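Local coordinates for protein methylocystis parvus OBBP MbnE (Methylocystis parvus OBBP, PDB 5ICQ) that probably binds the copper-chelating peptide methanobactin in the periplasm, as a solute-binding protein of the family 5 type, and takes part in its uptake, at residues A[94-102]-A[196-204]; A[222-230]-A[240-248]. One frame throughout, in Å; residues are numbered along the deposited sequence.

Contact 1 (A[94-102]-A[196-204]); sequences NVFQGLMAR and ILAIMPVLP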
loop_
_atom_site.group_PDB
_atom_site.type_symbol
_atom_site.label_atom_id
_atom_site.label_comp_id
_atom_site.label_asym_id
_atom_site.label_seq_id
_atom_site.Cartn_x
_atom_site.Cartn_y
_atom_site.Cartn_z
ATOM N N ASN A 94 1.859 13.966 -12.583
ATOM C CA ASN A 94 2.599 14.746 -13.575
ATOM C C ASN A 94 1.712 15.178 -14.735
ATOM O O ASN A 94 1.870 16.286 -15.264
ATOM C CB ASN A 94 3.780 13.938 -14.109
ATOM C CG ASN A 94 4.862 13.733 -13.066
ATOM O OD1 ASN A 94 5.170 14.640 -12.282
ATOM N ND2 ASN A 94 5.437 12.541 -13.047
ATOM N N VAL A 95 0.813 14.303 -15.180
ATOM C CA VAL A 95 -0.059 14.572 -16.323
ATOM C C VAL A 95 -1.520 14.643 -15.899
ATOM O O VAL A 95 -2.200 15.642 -16.144
ATOM C CB VAL A 95 0.140 13.519 -17.438
ATOM C CG1 VAL A 95 -0.796 13.803 -18.594
ATOM C CG2 VAL A 95 1.579 13.527 -17.923
ATOM N N PHE A 96 -2.014 13.600 -15.234
ATOM C CA PHE A 96 -3.412 13.523 -14.820
ATOM C C PHE A 96 -3.574 13.997 -13.383
ATOM O O PHE A 96 -2.884 13.506 -12.483
ATOM C CB PHE A 96 -3.927 12.088 -14.937
ATOM C CG PHE A 96 -3.810 11.515 -16.318
ATOM C CD1 PHE A 96 -4.584 12.014 -17.356
ATOM C CD2 PHE A 96 -2.947 10.465 -16.569
ATOM C CE1 PHE A 96 -4.494 11.475 -18.628
ATOM C CE2 PHE A 96 -2.851 9.911 -17.840
ATOM C CZ PHE A 96 -3.618 10.422 -18.870
ATOM N N GLN A 97 -4.517 14.910 -13.159
ATOM C CA GLN A 97 -4.688 15.541 -11.858
ATOM C C GLN A 97 -6.063 15.243 -11.284
ATOM O O GLN A 97 -7.049 15.145 -12.016
ATOM C CB GLN A 97 -4.550 17.062 -11.949
ATOM C CG GLN A 97 -3.234 17.541 -12.461
ATOM C CD GLN A 97 -3.161 19.039 -12.355
ATOM O OE1 GLN A 97 -3.997 19.753 -12.918
ATOM N NE2 GLN A 97 -2.193 19.528 -11.596
ATOM N N GLY A 98 -6.136 15.160 -9.956
ATOM C CA GLY A 98 -7.414 15.072 -9.283
ATOM C C GLY A 98 -7.977 16.428 -8.900
ATOM O O GLY A 98 -7.365 17.480 -9.086
ATOM N N LEU A 99 -9.187 16.390 -8.337
ATOM C CA LEU A 99 -9.795 17.610 -7.819
ATOM C C LEU A 99 -9.001 18.186 -6.652
ATOM O O LEU A 99 -8.933 19.411 -6.482
ATOM C CB LEU A 99 -11.227 17.321 -7.392
ATOM C CG LEU A 99 -12.213 17.125 -8.535
ATOM C CD1 LEU A 99 -13.529 16.539 -7.986
ATOM C CD2 LEU A 99 -12.445 18.446 -9.250
ATOM N N MET A 100 -8.414 17.326 -5.822
ATOM C CA MET A 100 -7.652 17.769 -4.666
ATOM C C MET A 100 -6.340 17.002 -4.618
ATOM O O MET A 100 -6.215 15.910 -5.180
ATOM C CB MET A 100 -8.447 17.593 -3.363
ATOM C CG MET A 100 -9.750 18.425 -3.334
ATOM S SD MET A 100 -10.655 18.276 -1.764
ATOM C CE MET A 100 -9.669 19.374 -0.738
ATOM N N ALA A 101 -5.349 17.610 -3.973
ATOM C CA ALA A 101 -3.997 17.074 -3.900
ATOM C C ALA A 101 -3.772 16.509 -2.505
ATOM O O ALA A 101 -4.096 17.161 -1.512
ATOM C CB ALA A 101 -2.965 18.168 -4.203
ATOM N N ARG A 102 -3.208 15.313 -2.424
ATOM C CA ARG A 102 -2.998 14.664 -1.135
ATOM C C ARG A 102 -1.655 15.100 -0.550
ATOM O O ARG A 102 -0.627 15.030 -1.228
ATOM C CB ARG A 102 -3.038 13.147 -1.305
ATOM C CG ARG A 102 -2.877 12.392 -0.004
ATOM C CD ARG A 102 -3.204 10.911 -0.216
ATOM N NE ARG A 102 -3.232 10.167 1.043
ATOM C CZ ARG A 102 -3.649 8.908 1.150
ATOM N NH1 ARG A 102 -4.085 8.263 0.073
ATOM N NH2 ARG A 102 -3.650 8.296 2.328
ATOM N N ILE A 196 -12.465 9.756 -1.850
ATOM C CA ILE A 196 -12.285 8.981 -3.076
ATOM C C ILE A 196 -12.728 9.794 -4.290
ATOM O O ILE A 196 -12.053 9.809 -5.327
ATOM C CB ILE A 196 -13.053 7.649 -2.972
ATOM C CG1 ILE A 196 -12.389 6.728 -1.946
ATOM C CG2 ILE A 196 -13.125 6.953 -4.333
ATOM C CD1 ILE A 196 -13.260 5.577 -1.526
ATOM N N LEU A 197 -13.868 10.482 -4.185
ATOM C CA LEU A 197 -14.307 11.345 -5.282
ATOM C C LEU A 197 -13.333 12.491 -5.512
ATOM O O LEU A 197 -13.118 12.913 -6.656
ATOM C CB LEU A 197 -15.706 11.899 -4.990
ATOM C CG LEU A 197 -16.825 10.857 -4.917
ATOM C CD1 LEU A 197 -18.116 11.481 -4.386
ATOM C CD2 LEU A 197 -17.053 10.252 -6.291
ATOM N N ALA A 198 -12.739 13.007 -4.437
ATOM C CA ALA A 198 -11.820 14.132 -4.540
ATOM C C ALA A 198 -10.510 13.776 -5.231
ATOM O O ALA A 198 -9.835 14.674 -5.743
ATOM C CB ALA A 198 -11.540 14.685 -3.143
ATOM N N ILE A 199 -10.109 12.504 -5.252
ATOM C CA ILE A 199 -8.861 12.146 -5.908
ATOM C C ILE A 199 -9.088 11.517 -7.280
ATOM O O ILE A 199 -8.131 11.051 -7.900
ATOM C CB ILE A 199 -7.998 11.237 -5.016
ATOM C CG1 ILE A 199 -8.752 9.955 -4.648
ATOM C CG2 ILE A 199 -7.566 11.987 -3.757
ATOM C CD1 ILE A 199 -7.877 8.958 -3.811
ATOM N N MET A 200 -10.327 11.494 -7.767
ATOM C CA MET A 200 -10.587 11.026 -9.126
ATOM C C MET A 200 -9.814 11.892 -10.124
ATOM O O MET A 200 -9.797 13.117 -9.981
ATOM C CB MET A 200 -12.087 11.114 -9.434
ATOM C CG MET A 200 -12.462 10.699 -10.848
ATOM S SD MET A 200 -14.103 11.285 -11.325
ATOM C CE MET A 200 -13.750 13.027 -11.562
ATOM N N PRO A 201 -9.158 11.300 -11.129
ATOM C CA PRO A 201 -8.500 12.125 -12.155
ATOM C C PRO A 201 -9.525 12.843 -13.011
ATOM O O PRO A 201 -10.594 12.304 -13.305
ATOM C CB PRO A 201 -7.712 11.102 -12.981
ATOM C CG PRO A 201 -8.525 9.833 -12.835
ATOM C CD PRO A 201 -8.982 9.857 -11.401
ATOM N N VAL A 202 -9.197 14.065 -13.416
ATOM C CA VAL A 202 -10.096 14.863 -14.245
ATOM C C VAL A 202 -9.590 14.798 -15.680
ATOM O O VAL A 202 -8.507 15.302 -15.996
ATOM C CB VAL A 202 -10.202 16.311 -13.754
ATOM C CG1 VAL A 202 -11.124 17.102 -14.682
ATOM C CG2 VAL A 202 -10.736 16.348 -12.312
ATOM N N LEU A 203 -10.375 14.173 -16.551
ATOM C CA LEU A 203 -10.011 13.849 -17.924
ATOM C C LEU A 203 -10.752 14.757 -18.900
ATOM O O LEU A 203 -11.873 15.194 -18.612
ATOM C CB LEU A 203 -10.342 12.387 -18.241
ATOM C CG LEU A 203 -9.748 11.391 -17.237
ATOM C CD1 LEU A 203 -10.231 9.989 -17.531
ATOM C CD2 LEU A 203 -8.229 11.449 -17.247
ATOM N N PRO A 204 -10.167 15.043 -20.062
ATOM C CA PRO A 204 -10.753 16.029 -20.987
ATOM C C PRO A 204 -11.828 15.431 -21.895
ATOM O O PRO A 204 -11.537 14.667 -22.814
ATOM C CB PRO A 204 -9.536 16.513 -21.788
ATOM C CG PRO A 204 -8.621 15.305 -21.822
ATOM C CD PRO A 204 -8.824 14.600 -20.490
HETATM O O HOH W 1 -5.885 16.030 -15.377
#

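Contact 2 (A[222-230]-A[240-248]); sequences LGSGPYVVA and LKRDPNYWG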
loop_
_atom_site.group_PDB
_atom_site.type_symbol
_atom_site.label_atom_id
_atom_site.label_comp_id
_atom_site.label_asym_id
_atom_site.label_seq_id
_atom_site.Cartn_x
_atom_site.Cartn_y
_atom_site.Cartn_z
ATOM N N LEU A 222 -3.868 13.616 -23.163
ATOM C CA LEU A 222 -4.016 14.994 -22.717
ATOM C C LEU A 222 -4.373 15.032 -21.237
ATOM O O LEU A 222 -5.355 14.409 -20.806
ATOM C CB LEU A 222 -5.096 15.714 -23.530
ATOM C CG LEU A 222 -5.195 17.198 -23.141
ATOM C CD1 LEU A 222 -3.988 17.940 -23.673
ATOM C CD2 LEU A 222 -6.483 17.849 -23.632
ATOM N N GLY A 223 -3.586 15.776 -20.464
ATOM C CA GLY A 223 -3.924 16.035 -19.078
ATOM C C GLY A 223 -3.831 17.509 -18.741
ATOM O O GLY A 223 -3.780 18.351 -19.644
ATOM N N SER A 224 -3.833 17.839 -17.446
ATOM C CA SER A 224 -3.744 19.222 -16.995
ATOM C C SER A 224 -2.540 19.470 -16.098
ATOM O O SER A 224 -2.426 20.561 -15.543
ATOM C CB SER A 224 -5.019 19.634 -16.250
ATOM O OG SER A 224 -5.208 18.824 -15.095
ATOM N N GLY A 225 -1.642 18.494 -15.951
ATOM C CA GLY A 225 -0.575 18.581 -14.979
ATOM C C GLY A 225 0.650 19.321 -15.488
ATOM O O GLY A 225 0.698 19.865 -16.610
ATOM N N PRO A 226 1.674 19.366 -14.630
ATOM C CA PRO A 226 2.879 20.152 -14.943
ATOM C C PRO A 226 3.683 19.655 -16.126
ATOM O O PRO A 226 4.496 20.426 -16.648
ATOM C CB PRO A 226 3.703 20.047 -13.654
ATOM C CG PRO A 226 3.204 18.781 -12.993
ATOM C CD PRO A 226 1.723 18.808 -13.268
ATOM N N TYR A 227 3.531 18.401 -16.539
ATOM C CA TYR A 227 4.297 17.840 -17.640
ATOM C C TYR A 227 3.375 17.334 -18.733
ATOM O O TYR A 227 2.262 16.871 -18.465
ATOM C CB TYR A 227 5.188 16.665 -17.191
ATOM C CG TYR A 227 6.244 17.076 -16.202
ATOM C CD1 TYR A 227 7.471 17.581 -16.631
ATOM C CD2 TYR A 227 6.004 16.991 -14.835
ATOM C CE1 TYR A 227 8.447 17.978 -15.703
ATOM C CE2 TYR A 227 6.964 17.387 -13.910
ATOM C CZ TYR A 227 8.179 17.871 -14.352
ATOM O OH TYR A 227 9.116 18.277 -13.425
ATOM N N VAL A 228 3.863 17.398 -19.965
ATOM C CA VAL A 228 3.207 16.748 -21.091
ATOM C C VAL A 228 4.067 15.581 -21.552
ATOM O O VAL A 228 5.279 15.517 -21.294
ATOM C CB VAL A 228 2.949 17.720 -22.259
ATOM C CG1 VAL A 228 2.193 18.940 -21.770
ATOM C CG2 VAL A 228 4.268 18.123 -22.920
ATOM N N VAL A 229 3.426 14.641 -22.241
ATOM C CA VAL A 229 4.130 13.492 -22.800
ATOM C C VAL A 229 4.771 13.931 -24.112
ATOM O O VAL A 229 4.075 14.250 -25.080
ATOM C CB VAL A 229 3.195 12.299 -23.007
ATOM C CG1 VAL A 229 3.950 11.161 -23.678
ATOM C CG2 VAL A 229 2.634 11.844 -21.679
ATOM N N ALA A 230 6.102 13.974 -24.135
ATOM C CA ALA A 230 6.865 14.492 -25.261
ATOM C C ALA A 230 7.341 13.411 -26.213
ATOM O O ALA A 230 7.453 13.666 -27.416
ATOM C CB ALA A 230 8.076 15.280 -24.757
ATOM N N LEU A 240 8.831 12.904 -20.413
ATOM C CA LEU A 240 7.959 13.983 -19.983
ATOM C C LEU A 240 8.711 15.299 -20.089
ATOM O O LEU A 240 9.894 15.372 -19.758
ATOM C CB LEU A 240 7.507 13.778 -18.538
ATOM C CG LEU A 240 6.848 12.438 -18.239
ATOM C CD1 LEU A 240 6.390 12.410 -16.792
ATOM C CD2 LEU A 240 5.687 12.202 -19.202
ATOM N N LYS A 241 8.026 16.336 -20.549
ATOM C CA LYS A 241 8.628 17.653 -20.673
ATOM C C LYS A 241 7.693 18.667 -20.036
ATOM O O LYS A 241 6.474 18.585 -20.206
ATOM C CB LYS A 241 8.888 17.998 -22.151
ATOM C CG LYS A 241 9.510 19.355 -22.366
ATOM C CD LYS A 241 10.059 19.467 -23.778
ATOM C CE LYS A 241 10.782 20.786 -23.992
ATOM N NZ LYS A 241 11.238 20.899 -25.411
ATOM N N ARG A 242 8.262 19.624 -19.306
ATOM C CA ARG A 242 7.440 20.587 -18.594
ATOM C C ARG A 242 6.529 21.335 -19.563
ATOM O O ARG A 242 6.927 21.670 -20.682
ATOM C CB ARG A 242 8.319 21.592 -17.848
ATOM C CG ARG A 242 7.519 22.737 -17.242
ATOM C CD ARG A 242 8.397 23.878 -16.752
ATOM N NE ARG A 242 9.540 23.406 -15.976
ATOM C CZ ARG A 242 9.462 22.954 -14.733
ATOM N NH1 ARG A 242 8.274 22.902 -14.127
ATOM N NH2 ARG A 242 10.558 22.561 -14.104
ATOM N N ASP A 243 5.282 21.543 -19.141
ATOM C CA ASP A 243 4.374 22.482 -19.790
ATOM C C ASP A 243 4.722 23.870 -19.271
ATOM O O ASP A 243 4.473 24.164 -18.100
ATOM C CB ASP A 243 2.910 22.157 -19.479
ATOM C CG ASP A 243 1.931 23.129 -20.146
ATOM O OD1 ASP A 243 2.377 24.090 -20.818
ATOM O OD2 ASP A 243 0.708 22.935 -19.985
ATOM N N PRO A 244 5.292 24.740 -20.101
ATOM C CA PRO A 244 5.669 26.080 -19.621
ATOM C C PRO A 244 4.491 26.906 -19.132
ATOM O O PRO A 244 4.692 27.906 -18.435
ATOM C CB PRO A 244 6.326 26.721 -20.852
ATOM C CG PRO A 244 5.830 25.935 -22.020
ATOM C CD PRO A 244 5.573 24.543 -21.534
ATOM N N ASN A 245 3.265 26.522 -19.471
ATOM C CA ASN A 245 2.085 27.282 -19.074
ATOM C C ASN A 245 1.176 26.504 -18.130
ATOM O O ASN A 245 -0.008 26.839 -17.992
ATOM C CB ASN A 245 1.345 27.721 -20.331
ATOM C CG ASN A 245 2.243 28.519 -21.250
ATOM O OD1 ASN A 245 2.679 29.608 -20.887
ATOM N ND2 ASN A 245 2.531 27.987 -22.433
ATOM N N TYR A 246 1.715 25.479 -17.470
ATOM C CA TYR A 246 0.962 24.692 -16.497
ATOM C C TYR A 246 0.108 25.578 -15.588
ATOM O O TYR A 246 0.618 26.481 -14.919
ATOM C CB TYR A 246 1.937 23.847 -15.665
ATOM C CG TYR A 246 1.281 23.252 -14.441
ATOM C CD1 TYR A 246 0.049 22.605 -14.532
ATOM C CD2 TYR A 246 1.892 23.348 -13.188
ATOM C CE1 TYR A 246 -0.574 22.092 -13.402
ATOM C CE2 TYR A 246 1.288 22.818 -12.061
ATOM C CZ TYR A 246 0.062 22.202 -12.171
ATOM O OH TYR A 246 -0.537 21.698 -11.043
ATOM N N TRP A 247 -1.207 25.337 -15.583
ATOM C CA TRP A 247 -2.135 26.261 -14.924
ATOM C C TRP A 247 -1.857 26.403 -13.430
ATOM O O TRP A 247 -2.089 27.476 -12.850
ATOM C CB TRP A 247 -3.586 25.794 -15.138
ATOM C CG TRP A 247 -3.952 24.665 -14.228
ATOM C CD1 TRP A 247 -3.811 23.329 -14.475
ATOM C CD2 TRP A 247 -4.492 24.774 -12.900
ATOM N NE1 TRP A 247 -4.227 22.597 -13.381
ATOM C CE2 TRP A 247 -4.653 23.461 -12.404
ATOM C CE3 TRP A 247 -4.849 25.855 -12.084
ATOM C CZ2 TRP A 247 -5.169 23.196 -11.132
ATOM C CZ3 TRP A 247 -5.370 25.588 -10.820
ATOM C CH2 TRP A 247 -5.517 24.274 -10.357
ATOM N N GLY A 248 -1.379 25.341 -12.784
ATOM C CA GLY A 248 -1.343 25.303 -11.331
ATOM C C GLY A 248 0.025 25.500 -10.711
ATOM O O GLY A 248 0.239 25.153 -9.548
HETATM O O HOH W 2 -0.600 21.420 -18.327
HETATM O O HOH W 3 5.284 22.897 -14.939
#

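Contact 1 (A[94-102]-A[196-204])
Val202 N donates to Gln97 O over 2.8 Å, in a bond that runs nearly along the C=O axis and bends only moderately at the hydrogen (157°). Four residues nearer the start of its own segment, Ala198 O accepts from Met100 N at 3.0 Å, with the donor tilted 19° from the carbonyl plane. A water bridges Gln97 and Val202 as well, accepting a hydrogen bond from Gln97 N and donating one to Val202 O, so both backbone polar atoms of Gln97 are tied to Val202. Between the two direct bonds the backbones come close at Gly98, whose CA lies 3.2 Å from Met200 O in a CA-H...O contact.

The contact joins the loop leading into strand 100-103, which pairs with strand 109-120 in an antiparallel sheet, to the end of helix 193-198 and the extended chain after it. Ala198 O thus lies in the last turn of the helix and ties that end to the first residue of the strand.

Apolar groups fill in around this backbone link. Leu99, with CG anti to its carbonyl carbon (chi1 -73°), brings CD2 to 4.1 Å from Val202 CG2, the two side chains crossing at about a right angle, while its CD1 reaches toward Leu197 O. Met100 passes its sulfur by the methyl of Ala198, SD to CB 3.9 Å, and the same methyl touches Leu110 of strand 109-120. At the other end Leu203 CD2 meets the Phe96 ring obliquely, 3.7 Å from Phe96 CD1. Val95 CG1 sits over the centre of one face of that ring, and Phe80 packs against Phe96 edge-to-face.

Contact 2 (A[222-230]-A[240-248])
Val228 and Lys241 form an antiparallel hydrogen-bonded pair in the beta hairpin of strands 227-233 and 237-242, with Val228 N to Lys241 O at 2.9 Å and Lys241 N to Val228 O at 3.0 Å. Beyond the strands Asp243 N extends the pairing to Pro226 O at 2.8 Å. On one face of the hairpin Val229 CG2 packs on Leu240 CD2.

At the end of the type I turn from Asp243 to Tyr246, the Tyr246 ring, its CG anti to the backbone N (chi1 167°), lies against Pro226, whose CD stands over its face 4.0 Å from the centroid; Gly248 N sits over the opposite face. Ser224 O approaches the ring at its edge, 3.2 Å from Tyr246 CE1. Were Tyr246 an alanine, a gap would probably open beside Pro226, and Gln97 NE2 and Gln254 OE1 would probably lose their shared hydroxyl partner.

The turn is held by Tyr246 N bonding to Asp243 O and by an Asx turn, in which Asn245 N meets Asp243 OD1 from above the carboxylate plane. The carboxylate's other oxygen, OD2, accepts from a water 2.6 Å away that also donates to Gly225 O.

Both contacts are largely buried and lie on the same side of the chain's centre, their own centres about 14 Å apart; contact 2 is the farther out, with Lys241 and the turn at Pro244 and Asn245 exposed. Contact 1 joins elements distant in sequence through two direct backbone bonds and apolar packing, whereas contact 2 is a local hairpin with regular strand pairing and a proline-tyrosine CH-pi contact. Both carry water bridges, backbone to backbone in contact 1, and reaching the Asp243 carboxylate and Arg242 guanidinium in contact 2. They meet at Gln97: its OE1 is 2.7 Å from Ser224 OG and its NE2 2.8 Å from Tyr246 OH, both probable hydrogen bonds. Backbone bonds also link Asn94 with Tyr227 and Val95 with Gly225.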